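Local structure of phosphoserine phosphatase (Homo sapiens, 6HYY) at residues R4-S9 with A188-G193; D28-I33 with I65-E70; E89-L94 with L119-T124; N98-L103 with F165-I170. The protein catalyses the magnesium-dependent hydrolysis of O-phospho-L-serine to serine and phosphate, the last step of the phosphorylated route to serine. All coordinates share one frame; numbering follows the deposited sequence.

How the contacts relate
Contacts 1, 3 and 4 form one continuous body around the central sheet, whereas contact 2 lies apart, its centre about 34 Å from that of contact 1 and on the opposite side of the chain's centre. Contacts 1 and 3 meet where F7 CE2 packs 3.6 Å from L94 CD2. Contacts 3 and 4, with centres about 12 Å apart, are joined at the turn between helix 87-96 and strand 100-105, where V99 N probably donates to L94 O. The active site lies between the two bodies: bound serine is about 11 Å from the side chain of L30 in contact 2 and about 12 Å from that of F102 in contact 4, while D16, D18 and D175 hold the magnesium ion.

Contact 1: R4-S9 with A188-G193; sequences RKLFYS and AFIGFG
L6 and F7 of helix 2-8 pack on A188 and I190 of strand 188-192, laying the N-terminal helix on the central, mostly parallel sheet of the Rossmann-like haloacid dehalogenase core. The two short axes come within 10.4 Å, their directions 123° apart. Strand alternation decides who takes part: the CB atoms of A188 and I190 face the helix, while the intervening F189 turns to the other side of the sheet.

The contact between the segments is apolar. L6 spreads its two methyls over A188, CD1 lying 3.8 Å and CD2 4.1 Å from A188 CB; the small alanine lets the branched leucine settle close to the strand. Next to it, I190 meets the F7 ring obliquely, its CD1 lying 3.9 Å from F7 CD1. A beta-branched isoleucine suits a strand, and its extended CG1-CD1 arm (chi2 173°) is long enough to reach the ring. W207 of the neighbouring strand touches both L6 and I190, and F7 is also covered by L90 and L94 of helix 87-96.

The polar bonds lie at S9, behind the apolar patch. This small, hydroxylated residue bends back on the helix, and its OG also bonds to K169 NZ. L6 O accepts twice there, from S9 N at 3.0 Å and from S9 OG at 2.7 Å.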
loop_
_atom_site.group_PDB
_atom_site.type_symbol
_atom_site.label_atom_id
_atom_site.label_comp_id
_atom_site.label_asym_id
_atom_site.label_seq_id
_atom_site.Cartn_x
_atom_site.Cartn_y
_atom_site.Cartn_z
ATOM N N ARG A 4 -8.539 20.077 -2.590
ATOM C CA ARG A 4 -9.834 19.416 -2.715
ATOM C C ARG A 4 -10.340 19.446 -4.146
ATOM O O ARG A 4 -10.958 18.481 -4.606
ATOM C CB ARG A 4 -10.843 20.065 -1.781
ATOM C CG ARG A 4 -10.528 19.805 -0.345
ATOM C CD ARG A 4 -10.603 21.070 0.453
ATOM N NE ARG A 4 -10.614 20.761 1.875
ATOM C CZ ARG A 4 -9.799 21.318 2.761
ATOM N NH1 ARG A 4 -8.917 22.231 2.373
ATOM N NH2 ARG A 4 -9.877 20.969 4.040
ATOM N N LYS A 5 -10.095 20.544 -4.863
ATOM C CA LYS A 5 -10.442 20.595 -6.280
ATOM C C LYS A 5 -9.744 19.481 -7.048
ATOM O O LYS A 5 -10.370 18.768 -7.842
ATOM C CB LYS A 5 -10.075 21.959 -6.859
ATOM C CG LYS A 5 -10.884 23.117 -6.299
ATOM C CD LYS A 5 -10.496 24.441 -6.952
ATOM C CE LYS A 5 -10.747 24.437 -8.457
ATOM N NZ LYS A 5 -9.597 23.930 -9.271
ATOM N N LEU A 6 -8.438 19.318 -6.820
ATOM C CA LEU A 6 -7.710 18.209 -7.430
ATOM C C LEU A 6 -8.317 16.871 -7.030
ATOM O O LEU A 6 -8.605 16.022 -7.882
ATOM C CB LEU A 6 -6.236 18.264 -7.027
ATOM C CG LEU A 6 -5.487 16.941 -7.240
ATOM C CD1 LEU A 6 -5.273 16.687 -8.724
ATOM C CD2 LEU A 6 -4.176 16.912 -6.472
ATOM N N PHE A 7 -8.521 16.669 -5.727
ATOM C CA PHE A 7 -9.006 15.385 -5.233
ATOM C C PHE A 7 -10.354 15.031 -5.852
ATOM O O PHE A 7 -10.588 13.874 -6.226
ATOM C CB PHE A 7 -9.087 15.425 -3.704
ATOM C CG PHE A 7 -9.233 14.071 -3.062
ATOM C CD1 PHE A 7 -8.213 13.136 -3.141
ATOM C CD2 PHE A 7 -10.383 13.740 -2.363
ATOM C CE1 PHE A 7 -8.339 11.896 -2.552
ATOM C CE2 PHE A 7 -10.521 12.496 -1.768
ATOM C CZ PHE A 7 -9.492 11.572 -1.862
ATOM N N TYR A 8 -11.226 16.025 -6.029
ATOM C CA TYR A 8 -12.569 15.785 -6.549
ATOM C C TYR A 8 -12.615 15.622 -8.057
ATOM O O TYR A 8 -13.659 15.227 -8.584
ATOM C CB TYR A 8 -13.510 16.910 -6.108
ATOM C CG TYR A 8 -13.872 16.708 -4.670
ATOM C CD1 TYR A 8 -15.185 16.529 -4.264
ATOM C CD2 TYR A 8 -12.872 16.608 -3.719
ATOM C CE1 TYR A 8 -15.473 16.306 -2.936
ATOM C CE2 TYR A 8 -13.135 16.393 -2.432
ATOM C CZ TYR A 8 -14.423 16.241 -2.033
ATOM O OH TYR A 8 -14.599 16.015 -0.708
ATOM N N SER A 9 -11.522 15.898 -8.759
ATOM C CA SER A 9 -11.455 15.659 -10.192
ATOM C C SER A 9 -11.023 14.238 -10.540
ATOM O O SER A 9 -11.051 13.868 -11.718
ATOM C CB SER A 9 -10.490 16.655 -10.842
ATOM O OG SER A 9 -9.152 16.378 -10.472
ATOM N N ALA A 188 -1.551 12.545 -10.617
ATOM C CA ALA A 188 -1.169 13.402 -9.509
ATOM C C ALA A 188 -0.748 12.506 -8.357
ATOM O O ALA A 188 -1.059 11.314 -8.328
ATOM C CB ALA A 188 -2.308 14.329 -9.073
ATOM N N PHE A 189 -0.018 13.101 -7.422
ATOM C CA PHE A 189 0.431 12.412 -6.224
ATOM C C PHE A 189 0.118 13.270 -5.007
ATOM O O PHE A 189 0.363 14.485 -5.005
ATOM C CB PHE A 189 1.934 12.101 -6.301
ATOM C CG PHE A 189 2.525 11.654 -4.984
ATOM C CD1 PHE A 189 2.245 10.391 -4.462
ATOM C CD2 PHE A 189 3.347 12.505 -4.267
ATOM C CE1 PHE A 189 2.778 9.990 -3.233
ATOM C CE2 PHE A 189 3.890 12.106 -3.041
ATOM C CZ PHE A 189 3.621 10.846 -2.550
ATOM N N ILE A 190 -0.420 12.639 -3.962
ATOM C CA ILE A 190 -0.577 13.279 -2.664
ATOM C C ILE A 190 0.238 12.489 -1.650
ATOM O O ILE A 190 -0.038 11.310 -1.404
ATOM C CB ILE A 190 -2.046 13.357 -2.229
ATOM C CG1 ILE A 190 -2.881 14.069 -3.302
ATOM C CG2 ILE A 190 -2.124 14.088 -0.895
ATOM C CD1 ILE A 190 -4.386 14.042 -3.034
ATOM N N GLY A 191 1.232 13.144 -1.045
ATOM C CA GLY A 191 2.000 12.502 0.007
ATOM C C GLY A 191 1.253 12.496 1.324
ATOM O O GLY A 191 0.429 13.368 1.600
ATOM N N PHE A 192 1.520 11.468 2.126
ATOM C CA PHE A 192 0.802 11.273 3.385
ATOM C C PHE A 192 1.767 11.072 4.543
ATOM O O PHE A 192 2.542 10.111 4.547
ATOM C CB PHE A 192 -0.147 10.075 3.289
ATOM C CG PHE A 192 -0.926 9.862 4.550
ATOM C CD1 PHE A 192 -1.963 10.726 4.887
ATOM C CD2 PHE A 192 -0.612 8.825 5.399
ATOM C CE1 PHE A 192 -2.669 10.566 6.045
ATOM C CE2 PHE A 192 -1.326 8.658 6.595
ATOM C CZ PHE A 192 -2.350 9.525 6.905
ATOM N N GLY A 193 1.641 11.916 5.564
ATOM C CA GLY A 193 2.551 11.853 6.695
ATOM C C GLY A 193 1.872 11.622 8.034
ATOM O O GLY A 193 2.438 11.932 9.087
#

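Contact 2: D28-I33 with I65-E70; sequences DELAKI and IQPSRE
L30 and A31 of helix 26-33 pack on I65, the last residue of helix 54-65, and on P67, in the short link to helix 69-78. All belong to the helical cap that, in this branch of the haloacid dehalogenase family, sits over the catalytic core; the side chain of L30 is about 11 Å from the bound serine.

The tight part is wholly aliphatic and buried. I65 serves both helix residues with different branches: its CG2 lies 4.2 Å from L30 CG, while its CD1 reaches 4.0 Å from A31 CB. The alanine is small enough for the backbones to come close, with A31 CA only 5.7 Å from I65 CA. L30 places CG anti to its backbone N (chi1 -172°), which sends the isobutyl group across the proline ring, CD2 resting 3.9 Å from P67 CB. Proline offers a rigid apolar surface just where the chain must stay extended between two helices, and V72 and L75 of helix 69-78 continue the lining around L30.

The outer side is polar and open to solvent at Q66, R69 and E70. Q66, the first residue past helix 54-65, has positive phi and stands between the two packing residues. S68, by contrast, is well ordered by its bonds: it caps the start of helix 69-78, and its own N is bonded to the Q71 side chain, in the manner of a capping box. On the far surface of helix 26-33, K32 NZ makes a long ion pair of 3.7 Å with E29 OE1.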
loop_
_atom_site.group_PDB
_atom_site.type_symbol
_atom_site.label_atom_id
_atom_site.label_comp_id
_atom_site.label_asym_id
_atom_site.label_seq_id
_atom_site.Cartn_x
_atom_site.Cartn_y
_atom_site.Cartn_z
ATOM N N ASP A 28 6.885 -6.249 8.308
ATOM C CA ASP A 28 7.472 -6.148 9.643
ATOM C C ASP A 28 6.571 -6.794 10.686
ATOM O O ASP A 28 7.056 -7.437 11.628
ATOM C CB ASP A 28 7.724 -4.679 9.997
ATOM C CG ASP A 28 8.726 -4.011 9.064
ATOM O OD1 ASP A 28 9.454 -4.739 8.347
ATOM O OD2 ASP A 28 8.789 -2.762 9.049
ATOM N N GLU A 29 5.257 -6.617 10.550
ATOM C CA GLU A 29 4.333 -7.239 11.495
ATOM C C GLU A 29 4.342 -8.754 11.355
ATOM O O GLU A 29 4.215 -9.480 12.351
ATOM C CB GLU A 29 2.929 -6.680 11.284
ATOM C CG GLU A 29 2.866 -5.193 11.563
ATOM C CD GLU A 29 3.169 -4.887 13.014
ATOM O OE1 GLU A 29 4.164 -4.184 13.302
ATOM O OE2 GLU A 29 2.411 -5.379 13.874
ATOM N N LEU A 30 4.473 -9.249 10.123
ATOM C CA LEU A 30 4.622 -10.683 9.918
ATOM C C LEU A 30 5.906 -11.186 10.559
ATOM O O LEU A 30 5.920 -12.247 11.195
ATOM C CB LEU A 30 4.596 -10.994 8.418
ATOM C CG LEU A 30 4.559 -12.459 8.000
ATOM C CD1 LEU A 30 3.416 -13.167 8.694
ATOM C CD2 LEU A 30 4.426 -12.542 6.476
ATOM N N ALA A 31 6.994 -10.428 10.412
ATOM C CA ALA A 31 8.251 -10.799 11.047
ATOM C C ALA A 31 8.118 -10.825 12.562
ATOM O O ALA A 31 8.759 -11.647 13.225
ATOM C CB ALA A 31 9.355 -9.834 10.623
ATOM N N LYS A 32 7.303 -9.928 13.123
ATOM C CA LYS A 32 7.041 -9.947 14.561
ATOM C C LYS A 32 6.370 -11.252 14.970
ATOM O O LYS A 32 6.826 -11.936 15.894
ATOM C CB LYS A 32 6.162 -8.754 14.947
ATOM C CG LYS A 32 6.908 -7.444 15.162
ATOM C CD LYS A 32 5.959 -6.355 15.666
ATOM C CE LYS A 32 6.700 -5.072 16.025
ATOM N NZ LYS A 32 7.476 -4.501 14.891
ATOM N N ILE A 33 5.274 -11.602 14.291
ATOM C CA ILE A 33 4.566 -12.859 14.535
ATOM C C ILE A 33 5.508 -14.049 14.442
ATOM O O ILE A 33 5.368 -15.027 15.189
ATOM C CB ILE A 33 3.384 -12.981 13.547
ATOM C CG1 ILE A 33 2.178 -12.191 14.058
ATOM C CG2 ILE A 33 3.023 -14.445 13.280
ATOM C CD1 ILE A 33 1.384 -12.913 15.138
ATOM N N ILE A 65 12.076 -14.823 7.466
ATOM C CA ILE A 65 10.779 -15.002 8.107
ATOM C C ILE A 65 10.282 -16.435 7.948
ATOM O O ILE A 65 9.809 -17.047 8.911
ATOM C CB ILE A 65 9.766 -13.989 7.541
ATOM C CG1 ILE A 65 10.208 -12.557 7.855
ATOM C CG2 ILE A 65 8.376 -14.258 8.076
ATOM C CD1 ILE A 65 9.494 -11.492 7.017
ATOM N N GLN A 66 10.348 -16.969 6.729
ATOM C CA GLN A 66 9.804 -18.283 6.401
ATOM C C GLN A 66 8.374 -18.449 6.917
ATOM O O GLN A 66 8.086 -19.379 7.684
ATOM C CB GLN A 66 10.700 -19.388 6.942
ATOM C CG GLN A 66 12.145 -19.268 6.519
ATOM C CD GLN A 66 12.523 -20.271 5.455
ATOM O OE1 GLN A 66 12.186 -21.454 5.553
ATOM N NE2 GLN A 66 13.236 -19.811 4.434
ATOM N N PRO A 67 7.451 -17.579 6.516
ATOM C CA PRO A 67 6.126 -17.573 7.141
ATOM C C PRO A 67 5.296 -18.768 6.699
ATOM O O PRO A 67 5.136 -19.029 5.504
ATOM C CB PRO A 67 5.513 -16.258 6.651
ATOM C CG PRO A 67 6.144 -16.058 5.314
ATOM C CD PRO A 67 7.553 -16.579 5.435
ATOM N N SER A 68 4.752 -19.483 7.673
ATOM C CA SER A 68 3.833 -20.553 7.341
ATOM C C SER A 68 2.438 -19.985 7.111
ATOM O O SER A 68 2.118 -18.867 7.526
ATOM C CB SER A 68 3.809 -21.605 8.455
ATOM O OG SER A 68 3.017 -21.174 9.545
ATOM N N ARG A 69 1.601 -20.763 6.427
ATOM C CA ARG A 69 0.235 -20.312 6.200
ATOM C C ARG A 69 -0.490 -20.084 7.521
ATOM O O ARG A 69 -1.236 -19.109 7.670
ATOM C CB ARG A 69 -0.532 -21.307 5.326
ATOM C CG ARG A 69 -1.909 -20.790 4.939
ATOM C CD ARG A 69 -2.657 -21.712 3.990
ATOM N NE ARG A 69 -3.926 -21.102 3.601
ATOM C CZ ARG A 69 -5.039 -21.162 4.326
ATOM N NH1 ARG A 69 -5.049 -21.819 5.479
ATOM N NH2 ARG A 69 -6.144 -20.564 3.900
ATOM N N GLU A 70 -0.265 -20.967 8.502
ATOM C CA GLU A 70 -0.869 -20.790 9.820
ATOM C C GLU A 70 -0.388 -19.512 10.500
ATOM O O GLU A 70 -1.163 -18.856 11.198
ATOM C CB GLU A 70 -0.571 -22.010 10.697
ATOM C CG GLU A 70 -0.949 -21.852 12.162
ATOM C CD GLU A 70 -1.190 -23.186 12.854
ATOM O OE1 GLU A 70 -0.878 -24.241 12.256
ATOM O OE2 GLU A 70 -1.700 -23.178 13.995
#

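Contact 3: E89-L94 with L119-T124; sequences ELVSRL and LNIPAT
Helix 87-96 meets the turn that follows helix 109-116 through a single valine, V91, which packs on L119 and I121. Its CG1 does the touching. With that methyl anti to the backbone N (chi1 172°), it projects beyond the helix surface to 3.6 Å from L119 O and 4.4 Å from L119 CB. The same methyl lies 4.2 Å from I121 CG1, the two side chains crossing at about a right angle. A compact beta-branched residue suits the helix here, since one methyl can fill the angle between a carbonyl group and an aliphatic chain.

The turn belongs to a beta-alpha-beta crossover of the Rossmann-like core: strand 100-105 leads into helix 109-116, and residues 119-124 carry the chain back to strand 126-133, parallel to the first. The I121 side chain packs on V101 and L103 of strand 100-105. N120, with positive phi, makes the bend between the two apolar residues, and its carbonyl oxygen accepts from Q95 NE2, a second tie to helix 87-96. A water appears to donate to L119 O at 3.0 Å and weakly to S92 OG at 3.4 Å, though more acceptors surround it than it has protons.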
loop_
_atom_site.group_PDB
_atom_site.type_symbol
_atom_site.label_atom_id
_atom_site.label_comp_id
_atom_site.label_asym_id
_atom_site.label_seq_id
_atom_site.Cartn_x
_atom_site.Cartn_y
_atom_site.Cartn_z
ATOM N N GLU A 89 -13.586 6.579 6.593
ATOM C CA GLU A 89 -14.483 7.643 6.160
ATOM C C GLU A 89 -14.105 8.142 4.769
ATOM O O GLU A 89 -14.980 8.382 3.933
ATOM C CB GLU A 89 -14.471 8.792 7.173
ATOM C CG GLU A 89 -15.547 9.818 6.880
ATOM C CD GLU A 89 -15.603 10.934 7.904
ATOM O OE1 GLU A 89 -14.845 10.882 8.895
ATOM O OE2 GLU A 89 -16.410 11.860 7.705
ATOM N N LEU A 90 -12.803 8.300 4.510
ATOM C CA LEU A 90 -12.345 8.789 3.208
ATOM C C LEU A 90 -12.709 7.819 2.091
ATOM O O LEU A 90 -13.239 8.239 1.052
ATOM C CB LEU A 90 -10.837 9.037 3.234
ATOM C CG LEU A 90 -10.243 9.532 1.909
ATOM C CD1 LEU A 90 -10.865 10.859 1.499
ATOM C CD2 LEU A 90 -8.745 9.682 2.045
ATOM N N VAL A 91 -12.418 6.525 2.269
ATOM C CA VAL A 91 -12.790 5.564 1.222
ATOM C C VAL A 91 -14.299 5.551 1.037
ATOM O O VAL A 91 -14.798 5.473 -0.093
ATOM C CB VAL A 91 -12.249 4.157 1.527
ATOM C CG1 VAL A 91 -12.817 3.148 0.527
ATOM C CG2 VAL A 91 -10.722 4.126 1.456
ATOM N N SER A 92 -15.051 5.648 2.133
ATOM C CA SER A 92 -16.507 5.687 2.038
ATOM C C SER A 92 -16.974 6.862 1.189
ATOM O O SER A 92 -17.838 6.697 0.316
ATOM C CB SER A 92 -17.109 5.766 3.441
ATOM O OG SER A 92 -16.915 4.550 4.129
ATOM N N ARG A 93 -16.424 8.061 1.430
ATOM C CA ARG A 93 -16.828 9.222 0.639
ATOM C C ARG A 93 -16.426 9.074 -0.821
ATOM O O ARG A 93 -17.186 9.471 -1.714
ATOM C CB ARG A 93 -16.230 10.512 1.203
ATOM C CG ARG A 93 -16.720 10.842 2.621
ATOM C CD ARG A 93 -18.205 11.227 2.682
ATOM N NE ARG A 93 -19.125 10.078 2.755
ATOM C CZ ARG A 93 -19.205 9.186 3.750
ATOM N NH1 ARG A 93 -18.422 9.249 4.813
ATOM N NH2 ARG A 93 -20.082 8.197 3.662
ATOM N N LEU A 94 -15.250 8.500 -1.085
ATOM C CA LEU A 94 -14.843 8.301 -2.477
ATOM C C LEU A 94 -15.790 7.339 -3.186
ATOM O O LEU A 94 -16.225 7.586 -4.325
ATOM C CB LEU A 94 -13.409 7.773 -2.526
ATOM C CG LEU A 94 -12.306 8.774 -2.205
ATOM C CD1 LEU A 94 -10.981 8.061 -2.015
ATOM C CD2 LEU A 94 -12.205 9.780 -3.352
ATOM N N LEU A 119 -12.608 -2.129 4.166
ATOM C CA LEU A 119 -12.891 -0.855 3.503
ATOM C C LEU A 119 -13.858 -0.998 2.333
ATOM O O LEU A 119 -14.000 -0.053 1.535
ATOM C CB LEU A 119 -11.589 -0.224 2.989
ATOM C CG LEU A 119 -10.557 0.093 4.072
ATOM C CD1 LEU A 119 -9.169 0.280 3.440
ATOM C CD2 LEU A 119 -10.958 1.340 4.839
ATOM N N ASN A 120 -14.484 -2.165 2.184
ATOM C CA ASN A 120 -15.401 -2.447 1.074
ATOM C C ASN A 120 -14.744 -2.271 -0.286
ATOM O O ASN A 120 -15.416 -1.927 -1.266
ATOM C CB ASN A 120 -16.644 -1.584 1.161
ATOM C CG ASN A 120 -17.301 -1.726 2.474
ATOM O OD1 ASN A 120 -17.159 -0.874 3.342
ATOM N ND2 ASN A 120 -17.986 -2.843 2.657
ATOM N N ILE A 121 -13.446 -2.525 -0.348
ATOM C CA ILE A 121 -12.697 -2.504 -1.599
ATOM C C ILE A 121 -12.645 -3.934 -2.127
ATOM O O ILE A 121 -12.126 -4.822 -1.426
ATOM C CB ILE A 121 -11.289 -1.941 -1.383
ATOM C CG1 ILE A 121 -11.368 -0.474 -0.934
ATOM C CG2 ILE A 121 -10.435 -2.088 -2.667
ATOM C CD1 ILE A 121 -10.020 0.098 -0.462
ATOM N N PRO A 122 -13.149 -4.197 -3.327
ATOM C CA PRO A 122 -13.153 -5.570 -3.836
ATOM C C PRO A 122 -11.748 -6.092 -4.062
ATOM O O PRO A 122 -10.813 -5.341 -4.361
ATOM C CB PRO A 122 -13.922 -5.455 -5.162
ATOM C CG PRO A 122 -13.839 -4.032 -5.534
ATOM C CD PRO A 122 -13.784 -3.246 -4.251
ATOM N N ALA A 123 -11.605 -7.412 -3.929
ATOM C CA ALA A 123 -10.311 -8.045 -4.144
ATOM C C ALA A 123 -9.760 -7.802 -5.546
ATOM O O ALA A 123 -8.537 -7.835 -5.722
ATOM C CB ALA A 123 -10.409 -9.547 -3.875
ATOM N N THR A 124 -10.629 -7.544 -6.535
ATOM C CA THR A 124 -10.179 -7.170 -7.876
ATOM C C THR A 124 -9.364 -5.891 -7.882
ATOM O O THR A 124 -8.602 -5.659 -8.825
ATOM C CB THR A 124 -11.368 -6.967 -8.829
ATOM O OG1 THR A 124 -12.244 -5.952 -8.309
ATOM C CG2 THR A 124 -12.140 -8.254 -9.011
HETATM O O HOH W 1 -16.228 1.925 2.105
#

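Contact 4: N98-L103 with F165-I170; sequences NVQVFL and FHFKKI
F102 and F167 each set CG anti to the carbonyl carbon, with chi1 of -61° and -67°, and so extend their rings toward each other from opposite directions. The rings meet obliquely, centroids 5.8 Å apart and planes at 69°; F102 CE1 is 3.8 Å from F167 CE2. Phenylalanines suit the place because their broad apolar rings can meet between sheet and loop, F102 buried and F167 partly exposed. Q100 packs beside them with its aliphatic part: CG lies 3.6 Å from F167 CE1, and the chain then bends at chi2. Glutamine thus gives methylenes to the apolar side and turns its amide away from the ring; NE2 donates nearly straight to N98 O at 3.3 Å, from above that carbonyl's plane. F165 CB lies over one face of the F167 ring, offset from its centre.

D11, just before strand 12-16, receives the backbone NH groups of K168 and K169 on its two carboxylate oxygens, pinning the loop that carries F167. F167 also touches A12, whereas F102 packs on L161 of helix 153-165. The contact therefore reaches across strand 12-16, which lies between strands 100-105 and 170-174 in the sheet.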
loop_
_atom_site.group_PDB
_atom_site.type_symbol
_atom_site.label_atom_id
_atom_site.label_comp_id
_atom_site.label_asym_id
_atom_site.label_seq_id
_atom_site.Cartn_x
_atom_site.Cartn_y
_atom_site.Cartn_z
ATOM N N ASN A 98 -18.557 7.343 -6.539
ATOM C CA ASN A 98 -18.194 6.390 -7.589
ATOM C C ASN A 98 -16.747 6.525 -8.045
ATOM O O ASN A 98 -16.410 6.114 -9.156
ATOM C CB ASN A 98 -19.128 6.504 -8.811
ATOM C CG ASN A 98 -19.072 5.279 -9.692
ATOM O OD1 ASN A 98 -19.074 4.139 -9.217
ATOM N ND2 ASN A 98 -19.008 5.507 -10.994
ATOM N N VAL A 99 -15.860 7.092 -7.222
ATOM C CA VAL A 99 -14.434 7.027 -7.526
ATOM C C VAL A 99 -13.957 5.600 -7.294
ATOM O O VAL A 99 -14.297 4.982 -6.276
ATOM C CB VAL A 99 -13.666 8.021 -6.639
ATOM C CG1 VAL A 99 -12.153 7.887 -6.870
ATOM C CG2 VAL A 99 -14.110 9.440 -6.905
ATOM N N GLN A 100 -13.214 5.041 -8.262
ATOM C CA GLN A 100 -12.686 3.684 -8.131
ATOM C C GLN A 100 -11.461 3.703 -7.225
ATOM O O GLN A 100 -10.522 4.465 -7.469
ATOM C CB GLN A 100 -12.343 3.118 -9.510
ATOM C CG GLN A 100 -13.595 3.075 -10.422
ATOM C CD GLN A 100 -14.719 2.253 -9.822
ATOM O OE1 GLN A 100 -14.625 1.033 -9.756
ATOM N NE2 GLN A 100 -15.785 2.922 -9.353
ATOM N N VAL A 101 -11.483 2.915 -6.150
ATOM C CA VAL A 101 -10.422 2.947 -5.146
ATOM C C VAL A 101 -9.637 1.646 -5.196
ATOM O O VAL A 101 -10.219 0.554 -5.204
ATOM C CB VAL A 101 -11.012 3.199 -3.752
ATOM C CG1 VAL A 101 -9.897 3.190 -2.686
ATOM C CG2 VAL A 101 -11.773 4.534 -3.734
ATOM N N PHE A 102 -8.303 1.758 -5.198
ATOM C CA PHE A 102 -7.418 0.611 -5.326
ATOM C C PHE A 102 -6.417 0.641 -4.190
ATOM O O PHE A 102 -6.096 1.708 -3.674
ATOM C CB PHE A 102 -6.644 0.598 -6.671
ATOM C CG PHE A 102 -7.542 0.535 -7.874
ATOM C CD1 PHE A 102 -8.071 1.691 -8.408
ATOM C CD2 PHE A 102 -7.850 -0.680 -8.456
ATOM C CE1 PHE A 102 -8.929 1.637 -9.518
ATOM C CE2 PHE A 102 -8.731 -0.752 -9.546
ATOM C CZ PHE A 102 -9.246 0.414 -10.083
ATOM N N LEU A 103 -5.937 -0.543 -3.814
ATOM C CA LEU A 103 -4.847 -0.686 -2.866
ATOM C C LEU A 103 -3.657 -1.296 -3.586
ATOM O O LEU A 103 -3.805 -2.304 -4.289
ATOM C CB LEU A 103 -5.258 -1.569 -1.685
ATOM C CG LEU A 103 -6.447 -1.126 -0.827
ATOM C CD1 LEU A 103 -6.579 -2.072 0.384
ATOM C CD2 LEU A 103 -6.281 0.313 -0.368
ATOM N N PHE A 165 -8.913 0.241 -17.939
ATOM C CA PHE A 165 -10.137 0.988 -17.658
ATOM C C PHE A 165 -10.157 2.384 -18.258
ATOM O O PHE A 165 -11.206 3.038 -18.220
ATOM C CB PHE A 165 -10.343 1.115 -16.134
ATOM C CG PHE A 165 -10.479 -0.197 -15.429
ATOM C CD1 PHE A 165 -11.638 -0.941 -15.539
ATOM C CD2 PHE A 165 -9.449 -0.671 -14.623
ATOM C CE1 PHE A 165 -11.776 -2.158 -14.877
ATOM C CE2 PHE A 165 -9.574 -1.894 -13.954
ATOM C CZ PHE A 165 -10.737 -2.633 -14.077
ATOM N N HIS A 166 -9.023 2.867 -18.761
ATOM C CA HIS A 166 -8.907 4.180 -19.399
ATOM C C HIS A 166 -9.334 5.313 -18.463
ATOM O O HIS A 166 -10.041 6.232 -18.856
ATOM C CB HIS A 166 -9.720 4.251 -20.704
ATOM C CG HIS A 166 -9.232 3.360 -21.808
ATOM N ND1 HIS A 166 -8.080 2.611 -21.732
ATOM C CD2 HIS A 166 -9.754 3.121 -23.036
ATOM C CE1 HIS A 166 -7.909 1.944 -22.860
ATOM N NE2 HIS A 166 -8.913 2.236 -23.669
ATOM N N PHE A 167 -8.932 5.255 -17.190
ATOM C CA PHE A 167 -9.326 6.325 -16.284
ATOM C C PHE A 167 -8.800 7.681 -16.759
ATOM O O PHE A 167 -7.670 7.782 -17.238
ATOM C CB PHE A 167 -8.788 6.058 -14.873
ATOM C CG PHE A 167 -9.405 4.873 -14.174
ATOM C CD1 PHE A 167 -10.749 4.843 -13.853
ATOM C CD2 PHE A 167 -8.596 3.802 -13.784
ATOM C CE1 PHE A 167 -11.299 3.749 -13.174
ATOM C CE2 PHE A 167 -9.140 2.708 -13.119
ATOM C CZ PHE A 167 -10.499 2.686 -12.825
ATOM N N LYS A 168 -9.615 8.733 -16.556
ATOM C CA LYS A 168 -9.215 10.096 -16.923
ATOM C C LYS A 168 -8.163 10.669 -15.988
ATOM O O LYS A 168 -7.232 11.348 -16.433
ATOM C CB LYS A 168 -10.422 11.031 -16.969
ATOM C CG LYS A 168 -11.570 10.381 -17.616
ATOM C CD LYS A 168 -11.237 10.539 -19.077
ATOM C CE LYS A 168 -12.326 9.929 -19.888
ATOM N NZ LYS A 168 -13.526 10.676 -19.676
ATOM N N LYS A 169 -8.286 10.409 -14.694
ATOM C CA LYS A 169 -7.448 11.104 -13.727
ATOM C C LYS A 169 -7.249 10.169 -12.537
ATOM O O LYS A 169 -8.156 10.018 -11.715
ATOM C CB LYS A 169 -8.081 12.419 -13.303
ATOM C CG LYS A 169 -7.211 13.212 -12.331
ATOM C CD LYS A 169 -7.436 14.704 -12.484
ATOM C CE LYS A 169 -6.219 15.499 -12.040
ATOM N NZ LYS A 169 -6.490 16.971 -12.112
ATOM N N ILE A 170 -6.070 9.557 -12.461
ATOM C CA ILE A 170 -5.698 8.657 -11.370
ATOM C C ILE A 170 -4.763 9.393 -10.418
ATOM O O ILE A 170 -3.725 9.924 -10.830
ATOM C CB ILE A 170 -5.019 7.385 -11.898
ATOM C CG1 ILE A 170 -5.890 6.667 -12.904
ATOM C CG2 ILE A 170 -4.705 6.420 -10.754
ATOM C CD1 ILE A 170 -5.160 5.487 -13.536
#